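Side-chain contacts in uncharacterized protein (Pyrococcus horikoshii, PDB 2P8T), which is of unknown function but may bind ATP and act as an aminoacyl-tRNA ligase: residues 14-17 with 18-21; 46-49 with 50-54. All coordinates share one frame; numbering follows the deposited sequence.

Contact 1 of 2, residues 14-17 with 18-21; sequences EYTV and EDVL
Thr16 holds OG1 between its backbone N and carbonyl carbon (chi1 66°), and Asp19 sets its carboxylate back beside its own backbone N, opposite the carbonyl carbon (chi1 -63°); together these turns face the two side chains toward each other's main chain. The result is a capping box at the start of helix 17-26. Thr16 OG1, at the N-cap, accepts from Asp19 N at 3.2 Å, and in return Asp19 OD2 accepts from Thr16 N at 2.8 Å, met on its anti side and somewhat out of the carboxylate plane. The hydroxyl also lies 3.1 Å from Asp19 OD2 and 3.2 Å from Glu18 OE1, two weak alternatives for its single proton. Beyond the cap, Val20 N bonds to Thr16 O at 3.1 Å, and Leu21 N to Val17 O at 2.8 Å in a nearly straight bond. On the flank, Val20 CG2 comes obliquely to the Tyr15 ring, 4.1 Å from Tyr15 CD1. Asp19 OD1 forms a salt bridge with Lys177 of helix 172-187, and Glu18 OE2 bonds to His181 of the same helix. Replacing Asp19 with an alanine would probably leave Thr16 N without this acceptor and cost Lys177 an ionic partner. Two acidic side chains at a helix N-terminus should interact favourably with the helix dipole, while the box gives Asp19 N a side-chain acceptor and fixes the N-cap residue through its own amide.

Contact 2 of 2, residues 46-49 with 50-54; sequences SVRT and LLRKL
Arg48 and Arg52, one helical turn apart, extend alongside each other in the same direction, bringing Arg52 NH2 within 3.2 Å of Arg48 CD and 3.3 Å of Arg48 NE. NH2 meets the rim of the Arg48 guanidinium roughly in its plane, and the two flat groups are turned 63° apart, so they do not stack. Bends at chi2 (22°, nearly eclipsed) and chi3 (143°) fold the Arg52 chain back along the helix, possibly influenced by the crystal contacts both arginines make, and leave Arg52 NH1 2.8 Å from Arg48 O. That carbonyl already accepts from Arg52 N at 2.9 Å. A second pair, Val47 and Leu51, lies flank to flank, with CG1 of Val47 3.9 Å from CD1 of Leu51. Behind both pairs runs the regular i to i+4 backbone bonding of helix 44-56, including Leu51 N to Val47 O at 2.9 Å. Further out, Val47 packs on Ser37 and Leu51 on Arg33, both of helix 33-40, while Leu50 reaches Val20 and Val23 of helix 17-26. Arg48 probably feels repulsion from both Arg52 and Arg33, which its long, weak ion pair with Glu44 may partly offset, whereas Val47 and Leu51 add apolar contact on another side of the helix.

Contact 1 comes first along the chain, where the loop enters helix 17-26, and contact 2 follows within helix 44-56; their centres are 10 Å apart. Both lie in the N-terminal domain, whose helices 17-26, 33-40 and 44-56 followed by the hairpin 60-62/67-69 are consistent with a winged helix-turn-helix. The two touch directly: Glu14 O probably accepts a hydrogen bond from Ser46 OG, at 2.6 Å, and the Tyr15 ring rests on helix 44-56, with Tyr15 CE2 3.7 Å from Leu50 CA. Residues 14-21 also meet helices 172-187 and 193-196, so the capped helix start joins the N-terminal domain to the end of the chain.

Contact 1 of 2, residues 14-17 with 18-21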
# COMPACT_ATOMS: atom_id res chain seq x y z
N GLU A 14 12.76 7.01 -12.89
CA GLU A 14 13.41 7.24 -11.56
C GLU A 14 12.42 7.11 -10.40
O GLU A 14 12.84 7.02 -9.24
CB GLU A 14 14.12 8.59 -11.50
CG GLU A 14 15.31 8.75 -12.43
CD GLU A 14 16.30 9.82 -11.96
OE1 GLU A 14 16.54 9.94 -10.74
OE2 GLU A 14 16.85 10.55 -12.82
N TYR A 15 11.12 7.13 -10.70
CA TYR A 15 10.07 6.79 -9.72
C TYR A 15 8.93 6.06 -10.43
O TYR A 15 8.73 6.23 -11.63
CB TYR A 15 9.54 8.02 -8.96
CG TYR A 15 8.86 9.10 -9.81
CD1 TYR A 15 7.52 8.98 -10.20
CD2 TYR A 15 9.55 10.26 -10.18
CE1 TYR A 15 6.90 9.98 -10.97
CE2 TYR A 15 8.93 11.26 -10.94
CZ TYR A 15 7.61 11.11 -11.33
OH TYR A 15 7.01 12.11 -12.07
N THR A 16 8.18 5.27 -9.66
CA THR A 16 7.13 4.41 -10.21
C THR A 16 5.74 4.84 -9.72
O THR A 16 5.64 5.66 -8.81
CB THR A 16 7.38 2.94 -9.81
OG1 THR A 16 7.24 2.81 -8.39
CG2 THR A 16 8.81 2.52 -10.18
N VAL A 17 4.67 4.30 -10.32
CA VAL A 17 3.31 4.54 -9.83
C VAL A 17 3.18 4.11 -8.36
O VAL A 17 2.46 4.74 -7.58
CB VAL A 17 2.22 3.88 -10.74
CG1 VAL A 17 2.30 2.36 -10.68
CG2 VAL A 17 0.82 4.36 -10.39
N GLU A 18 3.94 3.09 -7.96
CA GLU A 18 3.89 2.61 -6.59
C GLU A 18 4.48 3.66 -5.67
O GLU A 18 4.02 3.82 -4.56
CB GLU A 18 4.61 1.26 -6.42
CG GLU A 18 3.85 0.08 -7.03
CD GLU A 18 4.14 -0.14 -8.49
OE1 GLU A 18 5.01 0.57 -9.05
OE2 GLU A 18 3.52 -1.06 -9.08
N ASP A 19 5.52 4.36 -6.14
CA ASP A 19 6.09 5.46 -5.37
C ASP A 19 5.08 6.62 -5.25
O ASP A 19 4.97 7.22 -4.19
CB ASP A 19 7.39 5.98 -6.00
CG ASP A 19 8.49 4.93 -6.04
OD1 ASP A 19 8.71 4.22 -5.02
OD2 ASP A 19 9.16 4.84 -7.10
N VAL A 20 4.37 6.93 -6.33
CA VAL A 20 3.34 7.98 -6.30
C VAL A 20 2.30 7.58 -5.27
O VAL A 20 2.02 8.35 -4.34
CB VAL A 20 2.66 8.19 -7.68
CG1 VAL A 20 1.53 9.26 -7.60
CG2 VAL A 20 3.69 8.55 -8.77
N LEU A 21 1.78 6.36 -5.39
CA LEU A 21 0.75 5.90 -4.43
C LEU A 21 1.25 5.96 -2.99
O LEU A 21 0.54 6.44 -2.11
CB LEU A 21 0.22 4.51 -4.79
CG LEU A 21 -0.53 4.36 -6.12
CD1 LEU A 21 -0.60 2.91 -6.58
CD2 LEU A 21 -1.91 4.98 -6.01

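Contact 2 of 2, residues 46-49 with 50-54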
# COMPACT_ATOMS: atom_id res chain seq x y z
N SER A 46 15.35 11.24 -7.29
CA SER A 46 14.03 10.63 -7.51
C SER A 46 12.91 11.25 -6.65
O SER A 46 11.84 11.54 -7.17
CB SER A 46 14.11 9.12 -7.27
OG SER A 46 14.79 8.49 -8.33
N VAL A 47 13.17 11.42 -5.36
CA VAL A 47 12.20 12.07 -4.47
C VAL A 47 11.96 13.53 -4.88
O VAL A 47 10.83 13.98 -4.90
CB VAL A 47 12.61 11.98 -2.98
CG1 VAL A 47 11.68 12.84 -2.10
CG2 VAL A 47 12.58 10.55 -2.51
N ARG A 48 13.03 14.25 -5.19
CA ARG A 48 12.92 15.65 -5.59
C ARG A 48 12.02 15.78 -6.80
O ARG A 48 11.14 16.65 -6.84
CB ARG A 48 14.30 16.24 -5.91
CG ARG A 48 15.00 16.85 -4.72
CD ARG A 48 15.05 18.38 -4.87
NE ARG A 48 15.61 19.08 -3.72
CZ ARG A 48 16.86 18.94 -3.26
NH1 ARG A 48 17.71 18.10 -3.84
NH2 ARG A 48 17.25 19.64 -2.21
N THR A 49 12.25 14.92 -7.79
CA THR A 49 11.52 14.98 -9.04
C THR A 49 10.06 14.61 -8.85
O THR A 49 9.17 15.26 -9.38
CB THR A 49 12.17 14.06 -10.10
OG1 THR A 49 13.51 14.53 -10.36
CG2 THR A 49 11.39 14.10 -11.38
N LEU A 50 9.84 13.55 -8.08
CA LEU A 50 8.49 13.13 -7.72
C LEU A 50 7.72 14.26 -7.04
O LEU A 50 6.61 14.56 -7.46
CB LEU A 50 8.53 11.86 -6.85
CG LEU A 50 7.22 11.40 -6.22
CD1 LEU A 50 6.13 11.24 -7.24
CD2 LEU A 50 7.49 10.09 -5.47
N LEU A 51 8.31 14.90 -6.02
CA LEU A 51 7.64 15.99 -5.29
C LEU A 51 7.41 17.22 -6.17
O LEU A 51 6.37 17.89 -6.07
CB LEU A 51 8.39 16.36 -4.01
CG LEU A 51 8.48 15.28 -2.92
CD1 LEU A 51 9.23 15.80 -1.73
CD2 LEU A 51 7.11 14.79 -2.49
N ARG A 52 8.36 17.50 -7.06
CA ARG A 52 8.14 18.57 -8.02
C ARG A 52 6.99 18.27 -8.96
O ARG A 52 6.17 19.15 -9.21
CB ARG A 52 9.42 18.96 -8.76
CG ARG A 52 10.17 20.13 -8.13
CD ARG A 52 9.82 20.32 -6.66
NE ARG A 52 10.95 20.74 -5.83
CZ ARG A 52 11.59 19.93 -5.00
NH1 ARG A 52 11.22 18.66 -4.88
NH2 ARG A 52 12.61 20.40 -4.28
N LYS A 53 6.90 17.04 -9.48
CA LYS A 53 5.78 16.72 -10.35
C LYS A 53 4.47 16.86 -9.59
O LYS A 53 3.52 17.42 -10.10
CB LYS A 53 5.90 15.31 -10.95
CG LYS A 53 4.87 15.04 -12.05
CD LYS A 53 5.18 15.83 -13.31
CE LYS A 53 4.18 15.50 -14.41
NZ LYS A 53 4.56 16.24 -15.65
N LEU A 54 4.44 16.34 -8.36
CA LEU A 54 3.23 16.48 -7.53
C LEU A 54 2.88 17.95 -7.31
O LEU A 54 1.71 18.32 -7.43
CB LEU A 54 3.39 15.75 -6.20
CG LEU A 54 3.42 14.23 -6.31
CD1 LEU A 54 3.77 13.66 -4.97
CD2 LEU A 54 2.09 13.65 -6.81